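Local coordinates for 3-oxo-tetronate kinase (PDB 1YZY), which catalyses the ATP-dependent phosphorylation of 3-oxo-tetronate to 3-oxo-tetronate 4-phosphate, as a member of the four-carbon acid sugar kinase family, at residues E106-T112 and Y191-V196; N92-D98 and M156-G162; T248-S254 and A303-T309. One frame throughout, in Å; residues are numbered along the deposited sequence.

Contact 1 of 3, residues E106-T112 and Y191-V196; sequences EDFTVIT and YRYAVV
The ring of Phe108 runs alongside strand 193-196 and ends against Ala194. Its chi1 of -171° sets CG opposite the backbone N and sends the ring across Arg192 and Tyr193: CB and CG pass Arg192 O, CD1 lies 3.4 Å from Tyr191 O, CE1 comes up to Tyr193 C, and CZ ends 3.3 Å from Ala194 CB. Lys187 of helix 176-188 also touches the Phe108 side chain, and Leu186 packs on Ala194. Val110 and Ala194 point to one face of the sheet, Thr109, Ile111, Tyr193 and Val195 to the other. There Ile111 CD1 rests 3.7 Å from Tyr193 CB, and Thr109 CG2 comes to the edge of the tyrosine ring, whose hydroxyl is bonded to Asp98 of helix 93-104. Arg192 lays its CB over the centre of that ring and extends to salt bridges with Asp98 and Asp102. Ile111 N to Ala194 O (2.9 Å) is the one backbone rung of ordinary strength; Thr109 N to Arg192 O, Ala194 N to Thr109 O and Val196 N to Ile111 O are weak. The strands run parallel but splayed by 38°, consistent with the weak rungs, in a helix-flanked three-stranded sheet completed by strand 164-167 in the sugar-binding domain.

Contact 2 of 3, residues N92-D98 and M156-G162; sequences NIGPVTD and MDAQAKG
The amide of Gln159 and the carboxylate of Asp98 are the flat groups that join helix 93-104 to the end of helix 152-159 and the turn that follows it. Gln159 presents OE1 to the first turn of the facing helix: Gly94 N donates to it at 2.8 Å, in the plane of the amide and on a lone pair, while Ile93 CB sits 3.3 Å from the same oxygen. NE2, at the other corner of the amide, is bonded to Ser87. A chi1 of 47° wedges CG between the backbone N and carbonyl carbon of Gln159, and the chain then runs straight out to Gly94. Asp98 supplies the matching acceptor from the other segment. Its OD2 takes the N-H of Lys161 from the syn side, 25° out of the carboxylate plane, in a nearly straight bond of 3.0 Å (168°). A water also donates to OD2 and, weakly, to Gln159 O; OD1 is held by Arg192 and Tyr193. Between these two polar clasps the backbones come close at Gly94, whose CA is 4.4 Å from Ala160 CA just past the helix. Met156, bent at chi2, brings CE to 3.5 Å from Gly94 CA and on toward Thr97 CB. The CD of Pro95 closes the other flank, 3.3 Å from Gln159 O. Each clasp pairs a side-chain oxygen with a backbone N-H of the opposite segment. With Arg192 on one oxygen and N-H and water donors on the other, Asp98 is probably kept as a carboxylate, its orientation fixed from several directions at once.

Contact 3 of 3, residues T248-S254 and A303-T309; sequences TVVLSGS and APMVYAT
Strands 248-252 and 305-307 run parallel, their axes 4.8 Å apart and only 11° from alignment, joined by a ladder in which Val250 N donates to Pro304 O, Val306 N to Val250 O, Ser252 N to Val306 O and Ala308 N to Ser252 O, the last a short 2.6 Å. Val250, Ser252, Met305 and Tyr307 share one face of the sheet. There the CB atoms of Val250 and Met305 are 3.8 Å apart, and Val250 CG1, opposite its backbone N (chi1 174°), touches the methionine's CG and SD. The other face holds Leu251 and Val306, lying side by side and pointing the same way, with Leu251 CD2 4.0 Å from Val306 CB; Phe335 and Leu338 of helix 324-345 pack on Leu251. At the start of the ladder Ala303 CB points toward the other strand, 3.2 Å from Thr248 O and also against Thr248 CG2. Past the strand ends, the hydroxyl of Thr309 forms a relay: Ser252 OG donates to Thr309 OG1 over 3.0 Å, and Thr309 OG1 donates onward to Ser254 O at 2.7 Å, tilted 21° from the carbonyl plane. Thr309 therefore ties down the loop that leaves strand 248-252, while Thr259 of helix 257-266 touches Ser252, Ser254 and Thr309. Ser254 is a probable ATP-binding residue, by analogy with related kinases, so these paired C-terminal strand ends, in a parallel run of strands with helices on both faces, lie at the likely nucleotide site of the C-terminal domain.

Contacts 1 and 2 form one neighbourhood in the sugar-binding domain, their centres about 11 Å apart. Tyr193 of contact 1 joins them: its OH lies 2.6 Å from Asp98 OD1 and 3.0 Å from Gly162 N, both probable hydrogen bonds to contact 2, and 3.2 Å from Ala160 CB. The chain also links them directly, since helix 93-104 is followed by strand 109-111. Contact 3 belongs to the nucleotide-binding domain, on the opposite side of the chain's centre, about 47 Å from contact 1 and about 45 Å from contact 2 between centres. It alone holds a presumed ATP-site residue, Ser254, with Thr357 and Gly397 close by; the other two lie away from that site.

Contact 1 of 3, residues E106-T112 and Y191-V196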
loop_
_atom_site.group_PDB
_atom_site.type_symbol
_atom_site.label_atom_id
_atom_site.label_comp_id
_atom_site.label_asym_id
_atom_site.label_seq_id
_atom_site.Cartn_x
_atom_site.Cartn_y
_atom_site.Cartn_z
ATOM N N GLU A 106 -19.739 -13.535 -14.137
ATOM C CA GLU A 106 -18.764 -14.613 -14.076
ATOM C C GLU A 106 -19.186 -15.537 -12.938
ATOM O O GLU A 106 -19.942 -15.126 -12.050
ATOM C CB GLU A 106 -17.375 -14.037 -13.804
ATOM C CG GLU A 106 -16.850 -13.148 -14.913
ATOM C CD GLU A 106 -16.498 -13.927 -16.156
ATOM O OE1 GLU A 106 -15.468 -14.628 -16.133
ATOM O OE2 GLU A 106 -17.243 -13.848 -17.150
ATOM N N ASP A 107 -18.711 -16.780 -12.955
ATOM C CA ASP A 107 -19.083 -17.726 -11.909
ATOM C C ASP A 107 -17.946 -18.532 -11.298
ATOM O O ASP A 107 -18.185 -19.491 -10.572
ATOM C CB ASP A 107 -20.212 -18.655 -12.387
ATOM C CG ASP A 107 -20.084 -19.038 -13.850
ATOM O OD1 ASP A 107 -19.101 -19.717 -14.212
ATOM O OD2 ASP A 107 -20.975 -18.658 -14.642
ATOM N N PHE A 108 -16.710 -18.117 -11.549
ATOM C CA PHE A 108 -15.562 -18.824 -10.994
ATOM C C PHE A 108 -14.370 -17.885 -10.836
ATOM O O PHE A 108 -14.158 -17.000 -11.665
ATOM C CB PHE A 108 -15.183 -20.015 -11.902
ATOM C CG PHE A 108 -14.150 -20.938 -11.305
ATOM C CD1 PHE A 108 -14.442 -21.696 -10.173
ATOM C CD2 PHE A 108 -12.882 -21.037 -11.862
ATOM C CE1 PHE A 108 -13.485 -22.535 -9.606
ATOM C CE2 PHE A 108 -11.915 -21.879 -11.296
ATOM C CZ PHE A 108 -12.219 -22.624 -10.169
ATOM N N THR A 109 -13.592 -18.090 -9.780
ATOM C CA THR A 109 -12.402 -17.281 -9.524
ATOM C C THR A 109 -11.473 -18.075 -8.609
ATOM O O THR A 109 -11.853 -19.143 -8.134
ATOM C CB THR A 109 -12.772 -15.910 -8.859
ATOM O OG1 THR A 109 -11.622 -15.050 -8.837
ATOM C CG2 THR A 109 -13.266 -16.103 -7.422
ATOM N N VAL A 110 -10.256 -17.574 -8.395
ATOM C CA VAL A 110 -9.272 -18.227 -7.520
ATOM C C VAL A 110 -9.045 -17.470 -6.210
ATOM O O VAL A 110 -9.305 -16.275 -6.112
ATOM C CB VAL A 110 -7.898 -18.411 -8.219
ATOM C CG1 VAL A 110 -8.078 -19.158 -9.522
ATOM C CG2 VAL A 110 -7.222 -17.062 -8.454
ATOM N N ILE A 111 -8.523 -18.179 -5.220
ATOM C CA ILE A 111 -8.250 -17.610 -3.910
ATOM C C ILE A 111 -6.822 -17.966 -3.531
ATOM O O ILE A 111 -6.459 -19.142 -3.527
ATOM C CB ILE A 111 -9.223 -18.201 -2.858
ATOM C CG1 ILE A 111 -10.646 -17.719 -3.138
ATOM C CG2 ILE A 111 -8.757 -17.907 -1.439
ATOM C CD1 ILE A 111 -11.664 -18.340 -2.241
ATOM N N THR A 112 -6.003 -16.965 -3.231
ATOM C CA THR A 112 -4.630 -17.234 -2.835
ATOM C C THR A 112 -3.898 -16.111 -2.124
ATOM O O THR A 112 -3.475 -15.143 -2.743
ATOM C CB THR A 112 -3.756 -17.739 -4.023
ATOM O OG1 THR A 112 -2.396 -17.887 -3.592
ATOM C CG2 THR A 112 -3.812 -16.779 -5.204
ATOM N N TYR A 191 -18.069 -25.833 -8.075
ATOM C CA TYR A 191 -17.299 -24.921 -7.241
ATOM C C TYR A 191 -17.301 -23.533 -7.866
ATOM O O TYR A 191 -17.177 -23.398 -9.086
ATOM C CB TYR A 191 -15.868 -25.425 -7.079
ATOM C CG TYR A 191 -15.735 -26.649 -6.207
ATOM C CD1 TYR A 191 -15.941 -26.569 -4.830
ATOM C CD2 TYR A 191 -15.390 -27.885 -6.751
ATOM C CE1 TYR A 191 -15.809 -27.685 -4.017
ATOM C CE2 TYR A 191 -15.251 -29.012 -5.945
ATOM C CZ TYR A 191 -15.464 -28.905 -4.585
ATOM O OH TYR A 191 -15.359 -30.016 -3.786
ATOM N N ARG A 192 -17.458 -22.514 -7.023
ATOM C CA ARG A 192 -17.490 -21.122 -7.468
ATOM C C ARG A 192 -16.116 -20.457 -7.285
ATOM O O ARG A 192 -15.808 -19.445 -7.933
ATOM C CB ARG A 192 -18.579 -20.360 -6.697
ATOM C CG ARG A 192 -18.935 -18.985 -7.251
ATOM C CD ARG A 192 -20.083 -18.361 -6.457
ATOM N NE ARG A 192 -20.448 -17.006 -6.886
ATOM C CZ ARG A 192 -21.026 -16.703 -8.044
ATOM N NH1 ARG A 192 -21.324 -15.443 -8.317
ATOM N NH2 ARG A 192 -21.279 -17.642 -8.946
ATOM N N TYR A 193 -15.313 -21.005 -6.374
ATOM C CA TYR A 193 -13.963 -20.500 -6.100
ATOM C C TYR A 193 -13.008 -21.678 -5.945
ATOM O O TYR A 193 -13.419 -22.786 -5.575
ATOM C CB TYR A 193 -13.904 -19.673 -4.807
ATOM C CG TYR A 193 -15.234 -19.149 -4.331
ATOM C CD1 TYR A 193 -15.943 -19.816 -3.329
ATOM C CD2 TYR A 193 -15.804 -18.004 -4.904
ATOM C CE1 TYR A 193 -17.184 -19.366 -2.913
ATOM C CE2 TYR A 193 -17.045 -17.542 -4.495
ATOM C CZ TYR A 193 -17.729 -18.228 -3.501
ATOM O OH TYR A 193 -18.961 -17.785 -3.103
ATOM N N ALA A 194 -11.722 -21.402 -6.138
ATOM C CA ALA A 194 -10.696 -22.422 -6.032
ATOM C C ALA A 194 -9.439 -21.938 -5.347
ATOM O O ALA A 194 -8.789 -21.014 -5.828
ATOM C CB ALA A 194 -10.341 -22.939 -7.416
ATOM N N VAL A 195 -9.119 -22.555 -4.213
ATOM C CA VAL A 195 -7.896 -22.262 -3.473
ATOM C C VAL A 195 -6.794 -22.982 -4.271
ATOM O O VAL A 195 -7.044 -24.022 -4.890
ATOM C CB VAL A 195 -7.953 -22.841 -2.026
ATOM C CG1 VAL A 195 -6.614 -22.676 -1.307
ATOM C CG2 VAL A 195 -9.049 -22.159 -1.237
ATOM N N VAL A 196 -5.607 -22.393 -4.330
ATOM C CA VAL A 196 -4.506 -22.999 -5.060
ATOM C C VAL A 196 -3.271 -23.000 -4.161
ATOM O O VAL A 196 -2.913 -21.981 -3.560
ATOM C CB VAL A 196 -4.207 -22.255 -6.385
ATOM C CG1 VAL A 196 -3.136 -22.992 -7.184
ATOM C CG2 VAL A 196 -5.464 -22.126 -7.230
HETATM O O HOH W 1 -1.173 -20.005 -4.687
#

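Contact 2 of 3, residues N92-D98 and M156-G162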
loop_
_atom_site.group_PDB
_atom_site.type_symbol
_atom_site.label_atom_id
_atom_site.label_comp_id
_atom_site.label_asym_id
_atom_site.label_seq_id
_atom_site.Cartn_x
_atom_site.Cartn_y
_atom_site.Cartn_z
ATOM N N ASN A 92 -15.996 -10.077 4.991
ATOM C CA ASN A 92 -16.282 -9.483 3.683
ATOM C C ASN A 92 -15.575 -10.083 2.479
ATOM O O ASN A 92 -15.879 -9.714 1.344
ATOM C CB ASN A 92 -15.959 -7.991 3.730
ATOM C CG ASN A 92 -16.611 -7.420 4.990
ATOM O OD1 ASN A 92 -17.630 -7.929 5.462
ATOM N ND2 ASN A 92 -16.015 -6.371 5.544
ATOM N N ILE A 93 -14.591 -10.953 2.699
ATOM C CA ILE A 93 -13.864 -11.528 1.557
ATOM C C ILE A 93 -14.849 -12.270 0.647
ATOM O O ILE A 93 -14.916 -12.007 -0.555
ATOM C CB ILE A 93 -12.721 -12.473 2.012
ATOM C CG1 ILE A 93 -11.616 -11.660 2.684
ATOM C CG2 ILE A 93 -12.144 -13.253 0.823
ATOM C CD1 ILE A 93 -10.562 -12.519 3.341
ATOM N N GLY A 94 -15.643 -13.157 1.242
ATOM C CA GLY A 94 -16.631 -13.922 0.492
ATOM C C GLY A 94 -17.738 -13.078 -0.108
ATOM O O GLY A 94 -18.059 -13.218 -1.291
ATOM N N PRO A 95 -18.408 -12.254 0.710
ATOM C CA PRO A 95 -19.487 -11.393 0.210
ATOM C C PRO A 95 -19.037 -10.505 -0.958
ATOM O O PRO A 95 -19.755 -10.363 -1.951
ATOM C CB PRO A 95 -19.826 -10.560 1.436
ATOM C CG PRO A 95 -19.616 -11.555 2.566
ATOM C CD PRO A 95 -18.312 -12.182 2.181
ATOM N N VAL A 96 -17.864 -9.886 -0.814
ATOM C CA VAL A 96 -17.323 -9.009 -1.849
ATOM C C VAL A 96 -16.995 -9.776 -3.118
ATOM O O VAL A 96 -17.252 -9.285 -4.217
ATOM C CB VAL A 96 -16.071 -8.237 -1.355
ATOM C CG1 VAL A 96 -15.483 -7.410 -2.472
ATOM C CG2 VAL A 96 -16.446 -7.319 -0.207
ATOM N N THR A 97 -16.409 -10.961 -2.972
ATOM C CA THR A 97 -16.066 -11.783 -4.131
ATOM C C THR A 97 -17.346 -12.125 -4.890
ATOM O O THR A 97 -17.409 -12.020 -6.121
ATOM C CB THR A 97 -15.332 -13.098 -3.705
ATOM O OG1 THR A 97 -14.095 -12.774 -3.065
ATOM C CG2 THR A 97 -15.027 -13.977 -4.911
ATOM N N ASP A 98 -18.377 -12.508 -4.146
ATOM C CA ASP A 98 -19.658 -12.861 -4.747
ATOM C C ASP A 98 -20.315 -11.689 -5.453
ATOM O O ASP A 98 -20.879 -11.851 -6.534
ATOM C CB ASP A 98 -20.591 -13.426 -3.692
ATOM C CG ASP A 98 -20.220 -14.854 -3.361
ATOM O OD1 ASP A 98 -19.762 -15.569 -4.280
ATOM O OD2 ASP A 98 -20.381 -15.258 -2.191
ATOM N N MET A 156 -13.417 -19.811 3.627
ATOM C CA MET A 156 -14.198 -19.160 2.592
ATOM C C MET A 156 -15.653 -19.629 2.577
ATOM O O MET A 156 -16.568 -18.823 2.376
ATOM C CB MET A 156 -13.558 -19.371 1.216
ATOM C CG MET A 156 -14.310 -18.672 0.072
ATOM S SD MET A 156 -14.317 -16.868 0.120
ATOM C CE MET A 156 -15.160 -16.517 -1.425
ATOM N N ASP A 157 -15.862 -20.927 2.779
ATOM C CA ASP A 157 -17.205 -21.506 2.769
ATOM C C ASP A 157 -18.111 -20.908 3.834
ATOM O O ASP A 157 -19.323 -20.812 3.647
ATOM C CB ASP A 157 -17.149 -23.027 2.960
ATOM C CG ASP A 157 -16.855 -23.787 1.670
ATOM O OD1 ASP A 157 -16.760 -23.176 0.581
ATOM O OD2 ASP A 157 -16.725 -25.024 1.757
ATOM N N ALA A 158 -17.525 -20.573 4.974
ATOM C CA ALA A 158 -18.269 -19.987 6.078
ATOM C C ALA A 158 -18.920 -18.651 5.715
ATOM O O ALA A 158 -20.056 -18.382 6.107
ATOM C CB ALA A 158 -17.352 -19.804 7.259
ATOM N N GLN A 159 -18.215 -17.848 4.924
ATOM C CA GLN A 159 -18.678 -16.518 4.522
ATOM C C GLN A 159 -19.097 -16.355 3.067
ATOM O O GLN A 159 -19.392 -15.235 2.631
ATOM C CB GLN A 159 -17.583 -15.490 4.811
ATOM C CG GLN A 159 -16.280 -16.069 4.281
ATOM C CD GLN A 159 -15.101 -15.160 4.485
ATOM O OE1 GLN A 159 -14.859 -14.270 3.682
ATOM N NE2 GLN A 159 -14.347 -15.393 5.549
ATOM N N ALA A 160 -19.089 -17.432 2.292
ATOM C CA ALA A 160 -19.458 -17.331 0.888
ATOM C C ALA A 160 -20.808 -17.962 0.559
ATOM O O ALA A 160 -21.333 -18.769 1.325
ATOM C CB ALA A 160 -18.367 -17.937 0.020
ATOM N N LYS A 161 -21.391 -17.542 -0.562
ATOM C CA LYS A 161 -22.672 -18.070 -1.019
ATOM C C LYS A 161 -22.464 -19.371 -1.806
ATOM O O LYS A 161 -23.401 -20.151 -1.985
ATOM C CB LYS A 161 -23.392 -17.051 -1.912
ATOM C CG LYS A 161 -24.604 -16.375 -1.282
ATOM C CD LYS A 161 -24.217 -15.294 -0.289
ATOM C CE LYS A 161 -25.442 -14.727 0.425
ATOM N NZ LYS A 161 -26.031 -15.686 1.415
ATOM N N GLY A 162 -21.247 -19.566 -2.318
ATOM C CA GLY A 162 -20.923 -20.758 -3.087
ATOM C C GLY A 162 -19.977 -21.706 -2.366
ATOM O O GLY A 162 -19.736 -21.559 -1.158
HETATM O O HOH W 2 -21.582 -13.973 0.458
#

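Contact 3 of 3, residues T248-S254 and A303-T309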
loop_
_atom_site.group_PDB
_atom_site.type_symbol
_atom_site.label_atom_id
_atom_site.label_comp_id
_atom_site.label_asym_id
_atom_site.label_seq_id
_atom_site.Cartn_x
_atom_site.Cartn_y
_atom_site.Cartn_z
ATOM N N THR A 248 13.210 21.091 -3.367
ATOM C CA THR A 248 12.802 19.987 -2.495
ATOM C C THR A 248 12.842 20.391 -1.028
ATOM O O THR A 248 13.623 21.268 -0.638
ATOM C CB THR A 248 13.739 18.749 -2.703
ATOM O OG1 THR A 248 13.642 18.290 -4.059
ATOM C CG2 THR A 248 13.387 17.607 -1.753
ATOM N N VAL A 249 12.012 19.742 -0.216
ATOM C CA VAL A 249 11.953 20.008 1.217
ATOM C C VAL A 249 11.690 18.722 2.009
ATOM O O VAL A 249 10.972 17.827 1.552
ATOM C CB VAL A 249 10.874 21.090 1.562
ATOM C CG1 VAL A 249 9.470 20.573 1.280
ATOM C CG2 VAL A 249 11.006 21.534 3.010
ATOM N N VAL A 250 12.338 18.616 3.163
ATOM C CA VAL A 250 12.188 17.471 4.051
ATOM C C VAL A 250 11.437 17.946 5.287
ATOM O O VAL A 250 11.851 18.908 5.938
ATOM C CB VAL A 250 13.578 16.901 4.496
ATOM C CG1 VAL A 250 13.403 15.813 5.538
ATOM C CG2 VAL A 250 14.342 16.351 3.302
ATOM N N LEU A 251 10.316 17.296 5.583
ATOM C CA LEU A 251 9.504 17.631 6.752
ATOM C C LEU A 251 9.405 16.376 7.626
ATOM O O LEU A 251 8.638 15.464 7.331
ATOM C CB LEU A 251 8.122 18.130 6.303
ATOM C CG LEU A 251 8.117 19.341 5.347
ATOM C CD1 LEU A 251 6.748 19.579 4.777
ATOM C CD2 LEU A 251 8.625 20.594 6.039
ATOM N N SER A 252 10.185 16.354 8.705
ATOM C CA SER A 252 10.269 15.218 9.630
ATOM C C SER A 252 9.571 15.424 10.974
ATOM O O SER A 252 9.939 16.310 11.738
ATOM C CB SER A 252 11.746 14.919 9.894
ATOM O OG SER A 252 11.953 13.583 10.302
ATOM N N GLY A 253 8.597 14.576 11.283
ATOM C CA GLY A 253 7.891 14.703 12.546
ATOM C C GLY A 253 7.937 13.497 13.470
ATOM O O GLY A 253 7.592 13.613 14.650
ATOM N N SER A 254 8.333 12.341 12.945
ATOM C CA SER A 254 8.401 11.104 13.726
ATOM C C SER A 254 9.502 11.084 14.776
ATOM O O SER A 254 10.595 11.581 14.551
ATOM C CB SER A 254 8.574 9.893 12.799
ATOM O OG SER A 254 8.408 8.667 13.503
ATOM N N ALA A 303 18.304 19.370 0.137
ATOM C CA ALA A 303 17.094 20.057 0.572
ATOM C C ALA A 303 17.092 20.401 2.059
ATOM O O ALA A 303 17.592 19.635 2.889
ATOM C CB ALA A 303 15.887 19.226 0.235
ATOM N N PRO A 304 16.557 21.582 2.412
ATOM C CA PRO A 304 16.509 21.999 3.814
ATOM C C PRO A 304 15.492 21.165 4.601
ATOM O O PRO A 304 14.453 20.771 4.079
ATOM C CB PRO A 304 16.107 23.468 3.708
ATOM C CG PRO A 304 15.222 23.480 2.529
ATOM C CD PRO A 304 15.976 22.618 1.540
ATOM N N MET A 305 15.784 20.914 5.866
ATOM C CA MET A 305 14.893 20.111 6.683
ATOM C C MET A 305 14.416 20.798 7.966
ATOM O O MET A 305 15.172 21.285 8.814
ATOM C CB MET A 305 15.616 18.824 7.116
ATOM C CG MET A 305 14.971 18.104 8.302
ATOM S SD MET A 305 15.738 16.535 8.717
ATOM C CE MET A 305 17.263 17.044 9.521
ATOM N N VAL A 306 13.089 20.812 8.072
ATOM C CA VAL A 306 12.292 21.298 9.190
ATOM C C VAL A 306 11.827 20.038 9.915
ATOM O O VAL A 306 11.091 19.233 9.342
ATOM C CB VAL A 306 11.061 22.128 8.802
ATOM C CG1 VAL A 306 10.452 22.729 10.046
ATOM C CG2 VAL A 306 11.435 23.216 7.826
ATOM N N TYR A 307 12.228 19.873 11.170
ATOM C CA TYR A 307 11.872 18.664 11.898
ATOM C C TYR A 307 11.386 18.808 13.329
ATOM O O TYR A 307 11.841 19.674 14.073
ATOM C CB TYR A 307 13.061 17.695 11.884
ATOM C CG TYR A 307 14.290 18.199 12.616
ATOM C CD1 TYR A 307 14.613 17.720 13.887
ATOM C CD2 TYR A 307 15.122 19.169 12.043
ATOM C CE1 TYR A 307 15.724 18.196 14.567
ATOM C CE2 TYR A 307 16.233 19.646 12.711
ATOM C CZ TYR A 307 16.528 19.159 13.973
ATOM O OH TYR A 307 17.614 19.658 14.653
ATOM N N ALA A 308 10.476 17.920 13.711
ATOM C CA ALA A 308 9.937 17.874 15.063
ATOM C C ALA A 308 10.602 16.691 15.776
ATOM O O ALA A 308 10.590 16.596 17.002
ATOM C CB ALA A 308 8.422 17.690 15.021
ATOM N N THR A 309 11.214 15.819 14.983
ATOM C CA THR A 309 11.896 14.624 15.465
ATOM C C THR A 309 12.856 14.807 16.643
ATOM O O THR A 309 13.907 15.444 16.514
ATOM C CB THR A 309 12.674 13.981 14.323
ATOM O OG1 THR A 309 11.770 13.681 13.255
ATOM C CG2 THR A 309 13.378 12.711 14.786
#